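Side-chain contacts in agglutinin (Rhizoctonia solani, PDB 4G9M), which is a lectin, probably of the ricin-type beta-trefoil family, that binds carbohydrate and assembles as a domain-swapped dimer: residues B[49-52]-B[57-60]; B[89-94]-B[100-105]; B[22-27]-B[33-38]. All coordinates share one frame; numbering follows the deposited sequence.

Contact 1. Residues B[49-52]-B[57-60]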
ATOM      1  N   LEU B  49      13.341   0.363  -5.053  1.00 16.57           N
ATOM      2  CA  LEU B  49      11.907   0.270  -5.270  1.00 17.91           C
ATOM      3  C   LEU B  49      11.582   1.018  -6.559  1.00 19.59           C
ATOM      4  O   LEU B  49      11.909   2.189  -6.691  1.00 18.47           O
ATOM      5  CB  LEU B  49      11.151   0.893  -4.084  1.00 15.21           C
ATOM      6  CG  LEU B  49       9.633   1.004  -4.207  1.00 14.34           C
ATOM      7  CD1 LEU B  49       9.008  -0.388  -4.124  1.00 17.99           C
ATOM      8  CD2 LEU B  49       9.062   1.907  -3.121  1.00 17.60           C
ATOM      9  N   LYS B  50      10.945   0.339  -7.506  1.00 17.95           N
ATOM     10  CA  LYS B  50      10.624   0.946  -8.792  1.00 16.62           C
ATOM     11  C   LYS B  50       9.285   0.429  -9.299  1.00 17.12           C
ATOM     12  O   LYS B  50       9.037  -0.780  -9.269  1.00 18.88           O
ATOM     13  CB  LYS B  50      11.715   0.627  -9.810  1.00 17.76           C
ATOM     14  CG  LYS B  50      11.638   1.446 -11.084  1.00 22.32           C
ATOM     15  CD  LYS B  50      12.717   1.047 -12.059  1.00 22.18           C
ATOM     16  CE  LYS B  50      12.582   1.849 -13.349  1.00 26.43           C
ATOM     17  NZ  LYS B  50      13.514   1.358 -14.397  1.00 40.96           N
ATOM     18  N   TRP B  51       8.435   1.334  -9.778  1.00 19.09           N
ATOM     19  CA  TRP B  51       7.156   0.938 -10.370  1.00 18.33           C
ATOM     20  C   TRP B  51       7.364   0.378 -11.780  1.00 20.42           C
ATOM     21  O   TRP B  51       8.169   0.908 -12.542  1.00 20.10           O
ATOM     22  CB  TRP B  51       6.148   2.106 -10.329  1.00 17.73           C
ATOM     23  CG  TRP B  51       5.414   2.130  -9.025  1.00 18.04           C
ATOM     24  CD1 TRP B  51       4.182   1.587  -8.761  1.00 16.10           C
ATOM     25  CD2 TRP B  51       5.899   2.644  -7.780  1.00 15.94           C
ATOM     26  NE1 TRP B  51       3.861   1.760  -7.431  1.00 19.00           N
ATOM     27  CE2 TRP B  51       4.904   2.394  -6.806  1.00 19.48           C
ATOM     28  CE3 TRP B  51       7.081   3.281  -7.386  1.00 18.38           C
ATOM     29  CZ2 TRP B  51       5.055   2.770  -5.476  1.00 16.99           C
ATOM     30  CZ3 TRP B  51       7.225   3.661  -6.061  1.00 22.88           C
ATOM     31  CH2 TRP B  51       6.216   3.403  -5.120  1.00 20.35           C
ATOM     32  N   THR B  52       6.657  -0.700 -12.126  1.00 21.39           N
ATOM     33  CA  THR B  52       6.936  -1.396 -13.383  1.00 20.71           C
ATOM     34  C   THR B  52       6.215  -0.781 -14.575  1.00 26.71           C
ATOM     35  O   THR B  52       6.614  -0.986 -15.724  1.00 25.02           O
ATOM     36  CB  THR B  52       6.507  -2.861 -13.317  1.00 19.97           C
ATOM     37  OG1 THR B  52       5.087  -2.909 -13.212  1.00 20.48           O
ATOM     38  CG2 THR B  52       7.106  -3.546 -12.105  1.00 19.32           C
ATOM     39  N   GLN B  57       2.022  -1.972  -9.518  1.00 19.91           N
ATOM     40  CA  GLN B  57       3.040  -2.985  -9.226  1.00 20.19           C
ATOM     41  C   GLN B  57       4.466  -2.446  -9.229  1.00 18.45           C
ATOM     42  O   GLN B  57       4.803  -1.567 -10.023  1.00 19.71           O
ATOM     43  CB  GLN B  57       2.924  -4.165 -10.191  1.00 20.61           C
ATOM     44  CG  GLN B  57       1.545  -4.780 -10.166  1.00 18.64           C
ATOM     45  CD  GLN B  57       1.413  -5.974 -11.074  1.00 17.07           C
ATOM     46  OE1 GLN B  57       2.404  -6.476 -11.609  1.00 21.49           O
ATOM     47  NE2 GLN B  57       0.187  -6.451 -11.243  1.00 27.17           N
ATOM     48  N   VAL B  58       5.291  -2.996  -8.339  1.00 16.13           N
ATOM     49  CA  VAL B  58       6.688  -2.619  -8.197  1.00 16.94           C
ATOM     50  C   VAL B  58       7.589  -3.838  -8.246  1.00 17.66           C
ATOM     51  O   VAL B  58       7.119  -4.988  -8.207  1.00 16.82           O
ATOM     52  CB  VAL B  58       6.974  -1.904  -6.841  1.00 15.86           C
ATOM     53  CG1 VAL B  58       6.089  -0.692  -6.691  1.00 18.69           C
ATOM     54  CG2 VAL B  58       6.758  -2.870  -5.655  1.00 17.32           C
ATOM     55  N   THR B  59       8.890  -3.581  -8.339  1.00 17.07           N
ATOM     56  CA  THR B  59       9.893  -4.602  -8.071  1.00 16.28           C
ATOM     57  C   THR B  59      10.860  -4.064  -7.034  1.00 18.44           C
ATOM     58  O   THR B  59      10.939  -2.843  -6.820  1.00 17.65           O
ATOM     59  CB  THR B  59      10.676  -5.002  -9.321  1.00 17.66           C
ATOM     60  OG1 THR B  59      11.294  -3.840  -9.885  1.00 21.22           O
ATOM     61  CG2 THR B  59       9.769  -5.641 -10.363  1.00 18.60           C
ATOM     62  N   LEU B  60      11.592  -4.974  -6.395  1.00 16.48           N
ATOM     63  CA  LEU B  60      12.662  -4.601  -5.478  1.00 14.64           C
ATOM     64  C   LEU B  60      13.946  -5.194  -6.011  1.00 17.37           C
ATOM     65  O   LEU B  60      14.029  -6.407  -6.208  1.00 17.18           O
ATOM     66  CB  LEU B  60      12.368  -5.136  -4.069  1.00 17.61           C
ATOM     67  CG  LEU B  60      11.245  -4.435  -3.307  1.00 15.71           C
ATOM     68  CD1 LEU B  60      11.028  -5.140  -1.970  1.00 16.33           C
ATOM     69  CD2 LEU B  60      11.593  -2.952  -3.090  1.00 19.10           C
TER
HETATM   70  O   HOH W   1      10.528  -2.265 -11.811  1.00 31.24           O
HETATM   71  O   HOH W   2       4.493  -5.601 -12.979  1.00 24.65           O

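Contact 2. Residues B[89-94]-B[100-105]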
ATOM      1  N   PRO B  89       6.737  -9.500  -9.284  1.00 20.58           N
ATOM      2  CA  PRO B  89       6.125  -8.182  -9.076  1.00 16.88           C
ATOM      3  C   PRO B  89       5.354  -8.119  -7.760  1.00 23.07           C
ATOM      4  O   PRO B  89       4.733  -9.108  -7.363  1.00 19.12           O
ATOM      5  CB  PRO B  89       5.179  -8.041 -10.278  1.00 20.04           C
ATOM      6  CG  PRO B  89       4.806  -9.491 -10.614  1.00 20.44           C
ATOM      7  CD  PRO B  89       6.088 -10.250 -10.383  1.00 24.39           C
ATOM      8  N   LEU B  90       5.402  -6.961  -7.098  1.00 18.75           N
ATOM      9  CA  LEU B  90       4.881  -6.798  -5.739  1.00 16.29           C
ATOM     10  C   LEU B  90       3.900  -5.629  -5.668  1.00 16.09           C
ATOM     11  O   LEU B  90       3.854  -4.787  -6.569  1.00 15.17           O
ATOM     12  CB  LEU B  90       6.029  -6.537  -4.748  1.00 16.71           C
ATOM     13  CG  LEU B  90       7.219  -7.503  -4.833  1.00 18.26           C
ATOM     14  CD1 LEU B  90       8.435  -6.939  -4.100  1.00 18.62           C
ATOM     15  CD2 LEU B  90       6.835  -8.858  -4.274  1.00 19.89           C
ATOM     16  N   ASP B  91       3.122  -5.603  -4.590  1.00 17.55           N
ATOM     17  CA  ASP B  91       2.265  -4.481  -4.222  1.00 16.00           C
ATOM     18  C   ASP B  91       2.687  -4.110  -2.812  1.00 18.81           C
ATOM     19  O   ASP B  91       2.808  -4.990  -1.956  1.00 17.77           O
ATOM     20  CB  ASP B  91       0.802  -4.912  -4.165  1.00 17.68           C
ATOM     21  CG  ASP B  91       0.118  -4.914  -5.523  1.00 23.95           C
ATOM     22  OD1 ASP B  91       0.519  -4.124  -6.423  1.00 31.83           O
ATOM     23  OD2 ASP B  91      -0.879  -5.667  -5.662  1.00 31.41           O
ATOM     24  N   ILE B  92       2.920  -2.826  -2.552  1.00 14.72           N
ATOM     25  CA  ILE B  92       3.305  -2.401  -1.209  1.00 18.03           C
ATOM     26  C   ILE B  92       2.050  -1.848  -0.522  1.00 19.84           C
ATOM     27  O   ILE B  92       1.505  -0.828  -0.949  1.00 19.32           O
ATOM     28  CB  ILE B  92       4.417  -1.323  -1.259  1.00 18.89           C
ATOM     29  CG1 ILE B  92       5.558  -1.763  -2.190  1.00 16.62           C
ATOM     30  CG2 ILE B  92       4.967  -1.072   0.131  1.00 17.96           C
ATOM     31  CD1 ILE B  92       6.140  -3.148  -1.829  1.00 17.98           C
ATOM     32  N   VAL B  93       1.590  -2.529   0.525  1.00 18.15           N
ATOM     33  CA  VAL B  93       0.286  -2.246   1.142  1.00 14.45           C
ATOM     34  C   VAL B  93       0.468  -1.687   2.549  1.00 18.87           C
ATOM     35  O   VAL B  93       1.111  -2.315   3.386  1.00 19.14           O
ATOM     36  CB  VAL B  93      -0.580  -3.548   1.242  1.00 17.10           C
ATOM     37  CG1 VAL B  93      -1.974  -3.224   1.703  1.00 19.29           C
ATOM     38  CG2 VAL B  93      -0.624  -4.278  -0.107  1.00 21.01           C
ATOM     39  N   ALA B  94      -0.083  -0.503   2.814  1.00 18.37           N
ATOM     40  CA  ALA B  94       0.013   0.091   4.155  1.00 16.36           C
ATOM     41  C   ALA B  94      -0.515  -0.823   5.270  1.00 20.08           C
ATOM     42  O   ALA B  94      -1.632  -1.329   5.199  1.00 18.57           O
ATOM     43  CB  ALA B  94      -0.705   1.441   4.193  1.00 18.35           C
ATOM     44  N   ALA B 100       3.048  -4.147   4.295  1.00 16.72           N
ATOM     45  CA  ALA B 100       3.119  -5.515   3.800  1.00 14.13           C
ATOM     46  C   ALA B 100       3.667  -5.495   2.384  1.00 18.34           C
ATOM     47  O   ALA B 100       3.414  -4.556   1.619  1.00 18.77           O
ATOM     48  CB  ALA B 100       1.744  -6.167   3.818  1.00 15.84           C
ATOM     49  N   ILE B 101       4.439  -6.521   2.038  1.00 16.51           N
ATOM     50  CA  ILE B 101       4.972  -6.646   0.684  1.00 16.70           C
ATOM     51  C   ILE B 101       4.354  -7.871   0.041  1.00 18.48           C
ATOM     52  O   ILE B 101       4.765  -9.005   0.302  1.00 17.12           O
ATOM     53  CB  ILE B 101       6.505  -6.746   0.682  1.00 14.42           C
ATOM     54  CG1 ILE B 101       7.099  -5.498   1.344  1.00 15.99           C
ATOM     55  CG2 ILE B 101       7.016  -6.896  -0.746  1.00 16.49           C
ATOM     56  CD1 ILE B 101       8.581  -5.642   1.627  1.00 20.76           C
ATOM     57  N   GLU B 102       3.332  -7.625  -0.771  1.00 15.68           N
ATOM     58  CA  GLU B 102       2.454  -8.666  -1.308  1.00 15.81           C
ATOM     59  C   GLU B 102       2.914  -9.099  -2.686  1.00 16.45           C
ATOM     60  O   GLU B 102       3.321  -8.267  -3.486  1.00 20.84           O
ATOM     61  CB  GLU B 102       1.044  -8.088  -1.494  1.00 23.44           C
ATOM     62  CG  GLU B 102      -0.041  -8.599  -0.599  1.00 34.22           C
ATOM     63  CD  GLU B 102      -1.387  -7.968  -0.919  1.00 31.38           C
ATOM     64  OE1 GLU B 102      -1.565  -7.468  -2.054  1.00 34.11           O
ATOM     65  OE2 GLU B 102      -2.264  -7.965  -0.040  1.00 37.76           O
ATOM     66  N   ALA B 103       2.824 -10.390  -2.995  1.00 16.92           N
ATOM     67  CA  ALA B 103       3.046 -10.813  -4.377  1.00 15.56           C
ATOM     68  C   ALA B 103       1.876 -10.352  -5.242  1.00 20.31           C
ATOM     69  O   ALA B 103       0.726 -10.752  -5.005  1.00 21.79           O
ATOM     70  CB  ALA B 103       3.197 -12.343  -4.444  1.00 15.54           C
ATOM     71  N   ALA B 104       2.157  -9.532  -6.250  1.00 19.78           N
ATOM     72  CA  ALA B 104       1.105  -8.871  -7.024  1.00 22.88           C
ATOM     73  C   ALA B 104       0.193  -9.853  -7.751  1.00 20.85           C
ATOM     74  O   ALA B 104      -0.995  -9.596  -7.918  1.00 24.09           O
ATOM     75  CB  ALA B 104       1.708  -7.894  -8.007  1.00 18.91           C
ATOM     76  N   ASP B 105       0.760 -10.981  -8.173  1.00 21.30           N
ATOM     77  CA  ASP B 105      -0.011 -11.979  -8.904  1.00 19.92           C
ATOM     78  C   ASP B 105      -0.325 -13.221  -8.070  1.00 25.58           C
ATOM     79  O   ASP B 105      -0.885 -14.197  -8.578  1.00 27.31           O
ATOM     80  CB  ASP B 105       0.688 -12.323 -10.211  1.00 17.75           C
ATOM     81  CG  ASP B 105       0.707 -11.138 -11.182  1.00 22.82           C
ATOM     82  OD1 ASP B 105      -0.353 -10.477 -11.317  1.00 27.38           O
ATOM     83  OD2 ASP B 105       1.758 -10.866 -11.796  1.00 25.21           O
TER
HETATM   84  O   HOH W   3       3.587 -11.637  -7.933  1.00 21.01           O

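Contact 3. Residues B[22-27]-B[33-38]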
ATOM      1  N   ASP B  22      18.009  -8.969   3.570  1.00 17.40           N
ATOM      2  CA  ASP B  22      19.430  -9.178   3.292  1.00 18.83           C
ATOM      3  C   ASP B  22      19.585 -10.233   2.204  1.00 20.14           C
ATOM      4  O   ASP B  22      19.037 -11.319   2.313  1.00 17.77           O
ATOM      5  CB  ASP B  22      20.109  -9.640   4.596  1.00 21.77           C
ATOM      6  CG  ASP B  22      21.610  -9.890   4.454  1.00 23.61           C
ATOM      7  OD1 ASP B  22      22.005 -10.863   3.778  1.00 23.66           O
ATOM      8  OD2 ASP B  22      22.403  -9.148   5.076  1.00 21.31           O
ATOM      9  N   LEU B  23      20.315  -9.912   1.143  1.00 21.67           N
ATOM     10  CA  LEU B  23      20.635 -10.897   0.126  1.00 18.11           C
ATOM     11  C   LEU B  23      21.949 -11.579   0.479  1.00 19.55           C
ATOM     12  O   LEU B  23      22.967 -10.918   0.643  1.00 20.35           O
ATOM     13  CB  LEU B  23      20.724 -10.234  -1.258  1.00 16.36           C
ATOM     14  CG  LEU B  23      21.065 -11.162  -2.425  1.00 17.21           C
ATOM     15  CD1 LEU B  23      19.981 -12.208  -2.646  1.00 15.08           C
ATOM     16  CD2 LEU B  23      21.258 -10.349  -3.685  1.00 21.59           C
ATOM     17  N   TRP B  24      21.904 -12.907   0.603  1.00 19.31           N
ATOM     18  CA  TRP B  24      23.038 -13.738   1.026  1.00 20.81           C
ATOM     19  C   TRP B  24      24.315 -13.446   0.234  1.00 30.83           C
ATOM     20  O   TRP B  24      24.360 -13.638  -0.983  1.00 27.91           O
ATOM     21  CB  TRP B  24      22.620 -15.208   0.896  1.00 22.72           C
ATOM     22  CG  TRP B  24      23.681 -16.255   1.050  1.00 31.00           C
ATOM     23  CD1 TRP B  24      24.500 -16.739   0.073  1.00 34.07           C
ATOM     24  CD2 TRP B  24      23.980 -17.006   2.233  1.00 45.19           C
ATOM     25  NE1 TRP B  24      25.313 -17.721   0.581  1.00 45.80           N
ATOM     26  CE2 TRP B  24      25.015 -17.905   1.904  1.00 46.05           C
ATOM     27  CE3 TRP B  24      23.487 -16.994   3.539  1.00 51.88           C
ATOM     28  CZ2 TRP B  24      25.567 -18.781   2.836  1.00 53.61           C
ATOM     29  CZ3 TRP B  24      24.034 -17.867   4.461  1.00 59.08           C
ATOM     30  CH2 TRP B  24      25.064 -18.748   4.105  1.00 57.10           C
ATOM     31  N   ARG B  25      25.329 -12.939   0.938  1.00 27.07           N
ATOM     32  CA  ARG B  25      26.629 -12.574   0.361  1.00 32.05           C
ATOM     33  C   ARG B  25      26.560 -11.531  -0.768  1.00 33.66           C
ATOM     34  O   ARG B  25      27.560 -11.265  -1.438  1.00 36.61           O
ATOM     35  CB  ARG B  25      27.404 -13.824  -0.088  1.00 30.51           C
ATOM     36  CG  ARG B  25      27.821 -14.749   1.054  1.00 33.52           C
ATOM     37  CD  ARG B  25      28.977 -15.657   0.650  1.00 30.84           C
ATOM     38  NE  ARG B  25      28.609 -16.647  -0.360  1.00 36.79           N
ATOM     39  CZ  ARG B  25      28.413 -17.939  -0.106  1.00 46.72           C
ATOM     40  NH1 ARG B  25      28.550 -18.398   1.131  1.00 42.12           N
ATOM     41  NH2 ARG B  25      28.080 -18.773  -1.086  1.00 46.32           N
ATOM     42  N   GLY B  26      25.386 -10.931  -0.959  1.00 28.84           N
ATOM     43  CA  GLY B  26      25.137 -10.045  -2.085  1.00 28.46           C
ATOM     44  C   GLY B  26      25.321 -10.713  -3.438  1.00 25.08           C
ATOM     45  O   GLY B  26      25.574 -10.046  -4.446  1.00 27.83           O
ATOM     46  N   GLU B  27      25.172 -12.029  -3.467  1.00 22.84           N
ATOM     47  CA  GLU B  27      25.466 -12.813  -4.668  1.00 25.40           C
ATOM     48  C   GLU B  27      24.409 -12.721  -5.760  1.00 21.97           C
ATOM     49  O   GLU B  27      23.201 -12.717  -5.488  1.00 21.48           O
ATOM     50  CB  GLU B  27      25.767 -14.268  -4.303  1.00 28.94           C
ATOM     51  CG  GLU B  27      27.102 -14.410  -3.582  1.00 34.36           C
ATOM     52  CD  GLU B  27      27.434 -15.832  -3.176  1.00 39.49           C
ATOM     53  OE1 GLU B  27      26.541 -16.705  -3.237  1.00 44.02           O
ATOM     54  OE2 GLU B  27      28.598 -16.073  -2.790  1.00 36.96           O
ATOM     55  N   ALA B  33      19.687 -16.989  -1.489  1.00 17.45           N
ATOM     56  CA  ALA B  33      18.785 -16.782  -0.360  1.00 20.41           C
ATOM     57  C   ALA B  33      18.625 -15.320   0.026  1.00 24.19           C
ATOM     58  O   ALA B  33      19.608 -14.601   0.144  1.00 23.11           O
ATOM     59  CB  ALA B  33      19.290 -17.559   0.845  1.00 20.41           C
ATOM     60  N   ILE B  34      17.383 -14.897   0.230  1.00 18.90           N
ATOM     61  CA  ILE B  34      17.100 -13.628   0.894  1.00 20.40           C
ATOM     62  C   ILE B  34      16.642 -13.962   2.326  1.00 16.06           C
ATOM     63  O   ILE B  34      15.945 -14.949   2.548  1.00 19.65           O
ATOM     64  CB  ILE B  34      16.059 -12.802   0.097  1.00 21.33           C
ATOM     65  CG1 ILE B  34      16.664 -12.388  -1.250  1.00 21.63           C
ATOM     66  CG2 ILE B  34      15.644 -11.567   0.871  1.00 22.49           C
ATOM     67  CD1 ILE B  34      15.726 -11.600  -2.154  1.00 19.08           C
ATOM     68  N   GLN B  35      17.065 -13.157   3.295  1.00 17.53           N
ATOM     69  CA  GLN B  35      16.991 -13.570   4.694  1.00 16.99           C
ATOM     70  C   GLN B  35      16.936 -12.350   5.596  1.00 19.44           C
ATOM     71  O   GLN B  35      17.080 -11.217   5.132  1.00 21.66           O
ATOM     72  CB  GLN B  35      18.239 -14.398   5.041  1.00 17.26           C
ATOM     73  CG  GLN B  35      19.512 -13.566   5.083  1.00 20.32           C
ATOM     74  CD  GLN B  35      20.765 -14.401   4.995  1.00 28.58           C
ATOM     75  OE1 GLN B  35      20.726 -15.626   5.162  1.00 28.32           O
ATOM     76  NE2 GLN B  35      21.890 -13.746   4.730  1.00 25.80           N
ATOM     77  N   GLY B  36      16.736 -12.574   6.893  1.00 19.41           N
ATOM     78  CA  GLY B  36      16.831 -11.486   7.852  1.00 17.61           C
ATOM     79  C   GLY B  36      18.237 -11.413   8.414  1.00 20.66           C
ATOM     80  O   GLY B  36      18.871 -12.448   8.621  1.00 20.45           O
ATOM     81  N   TYR B  37      18.745 -10.203   8.638  1.00 20.45           N
ATOM     82  CA  TYR B  37      20.099 -10.047   9.165  1.00 15.11           C
ATOM     83  C   TYR B  37      20.233  -8.706   9.901  1.00 22.81           C
ATOM     84  O   TYR B  37      19.543  -7.742   9.573  1.00 21.08           O
ATOM     85  CB  TYR B  37      21.109 -10.137   8.012  1.00 16.89           C
ATOM     86  CG  TYR B  37      22.520 -10.584   8.400  1.00 20.89           C
ATOM     87  CD1 TYR B  37      23.407  -9.705   8.997  1.00 19.91           C
ATOM     88  CD2 TYR B  37      22.953 -11.881   8.151  1.00 23.30           C
ATOM     89  CE1 TYR B  37      24.691 -10.097   9.344  1.00 23.19           C
ATOM     90  CE2 TYR B  37      24.240 -12.290   8.501  1.00 24.35           C
ATOM     91  CZ  TYR B  37      25.101 -11.389   9.096  1.00 24.48           C
ATOM     92  OH  TYR B  37      26.387 -11.758   9.447  1.00 24.73           O
ATOM     93  N   LYS B  38      21.092  -8.646  10.913  1.00 18.39           N
ATOM     94  CA  LYS B  38      21.325  -7.388  11.618  1.00 22.38           C
ATOM     95  C   LYS B  38      21.817  -6.329  10.640  1.00 24.91           C
ATOM     96  O   LYS B  38      22.663  -6.608   9.791  1.00 20.94           O
ATOM     97  CB  LYS B  38      22.343  -7.574  12.743  1.00 21.50           C
ATOM     98  CG  LYS B  38      22.642  -6.309  13.528  1.00 30.26           C
ATOM     99  CD  LYS B  38      23.635  -6.586  14.647  1.00 39.40           C
ATOM    100  CE  LYS B  38      24.097  -5.293  15.317  1.00 47.70           C
ATOM    101  NZ  LYS B  38      24.837  -5.546  16.592  1.00 51.55           N
TER

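Contact 1. Residues B[49-52]-B[57-60]
Val-58 sets one methyl against Trp-51 and the other against Leu-49. Its CG1 lies over one face of the indole, 3.3 Å from the centroid of the five-membered ring and 11° off the ring normal. This is a close CH-pi contact. With chi1 at -57°, CG1 stands anti to the carbonyl carbon, which puts it above the ring, while CG2 goes to Leu-49 CD1 at 3.7 Å. That same Leu-49 CD1 also reaches Leu-60 CD2, at 3.8 Å. All four side chains share one face of the hairpin.

Thr-52 lies at the turn end of the hairpin, where the loop joins the two strands. Its backbone N donates to Gln-57 O at 2.9 Å. Its OG1 is hydrogen-bonded to Lys-54 N, and a water links OG1 to Gln-57 OE1. Its CG2 meets Thr-59 CG2 at 3.8 Å. Between these groups Lys-50 and Thr-59 form the hydrogen-bonded pair, with Thr-59 N to Lys-50 O at 3.0 Å. A second water joins Lys-50 O to Thr-59 OG1 on the face of these two residues.

The strands run antiparallel at 155° as a beta hairpin of the trefoil. Leu-49 packs on Tyr-10 and Leu-60 on Leu-12, both of strand 8-14. Strand 90-94 lies against Val-58. The Trp-51 NE1 makes a weak hydrogen bond to Ala-94 O of the second subunit, so the hairpin also borders the dimer interface.

Contact 2. Residues B[89-94]-B[100-105]
Asp-91 and Glu-102 face each other in the middle of a ladder of backbone hydrogen bonds. Asp-91 N donates to Glu-102 O at 2.9 Å, and Glu-102 N returns a bond to Asp-91 O. Val-93 and Ala-100 form the next hydrogen-bonded pair, bonded in both directions. At the other end Ala-104 N donates to Pro-89 O at 2.8 Å. A water also donates to Pro-89 O and accepts from Asp-105 N, so this carbonyl has two partners. The ladder defines an antiparallel beta hairpin.

Apolar packing occupies the face of Ile-92 and Ile-101. Ile-101 CG2 meets Leu-90 CD1 at 3.6 Å and Ile-92 CD1 at 4.0 Å. One methyl thus serves two residues. It stands anti to the backbone N because Ile-101 has chi1 near -59°, with CG1 turned the other way. Ile-92 and Ile-101 run side by side and both rest on Phe-139 of strand 137-141. Past the strand end, Pro-89 CB lies 4.2 Å from Ala-104 CB.

The charged groups lie on the other face. Asp-91 OD2 and Glu-102 OE1 are 4.1 Å apart, their carboxylate planes turned 58° from each other. The carboxylate of Glu-102 comes against the Val-93 CG2 methyl, OE1 at 3.9 Å, and the two side chains meet at a slant. Arg-107 NE offers Asp-91 OD2 only a long, weak ion pair.

Both acids are buried and their carboxylates are close, so the pKa of one or both is probably raised. The long ion pair to Arg-107 may offset part of that cost for Asp-91. Five backbone bonds and the packing of Leu-90, Ile-92 and Ile-101 join the strands, so the pairing does not rest on the acid pair alone.

Contact 3. Residues B[22-27]-B[33-38]
Asp-22 OD1 accepts a hydrogen bond from Gln-35 NE2 at 3.0 Å, with 163° at the hydrogen. The donor comes from above the carboxylate plane, while OD1 lies nearly in the plane of the amide. The other carboxylate oxygen, OD2, is bonded to Gln-45 NE2. Both oxygens are thus held, which fixes the rotation of the carboxylate.

Backbone bonds join the same pair: Asp-22 N to Gln-35 O and Gln-35 N to Asp-22 O, each 2.9 Å. Trp-24 N adds a nearly straight bond to Ala-33 O.

Farther out, Tyr-37 CB sits 3.4 Å from Asp-22 OD2, its ring turned 26° from the carboxylate. Gln-35 OE1 meets the Trp-24 ring at its edge, 3.5 Å from CE3. On the opposite face of the hairpin Leu-23 CD1 packs on Ile-34 CG1 at 3.6 Å.

An aspartate, an aromatic residue, Asn-44 and Gln-45 gathered in this way resemble the sugar site of ricin-type lectins, so carbohydrate probably binds here. Leu-23 and Ile-34 both rest on Trp-47 of strand 47-51. Strand 32-37 also pairs with strands 81-84 and 122-128.

Along the chain the order is contact 3, contact 1, contact 2, each a beta hairpin closed before the next opens. Contacts 1 and 2 are neighbours, their centres about 10 Å apart. Val-58 O and Leu-90 N, 2.8 Å apart, probably hydrogen-bond, and Gln-57 packs on Pro-89 and Ala-104. Contact 3 lies on the opposite side of the chain's centre, about 20 Å between centres from either of them. Strand 32-37 of contact 3 is followed directly by strand 47-51 of contact 1. Contacts 1 and 2 both touch the second subunit, whereas contact 3 does not. The dimer face and the probable sugar site are therefore well separated.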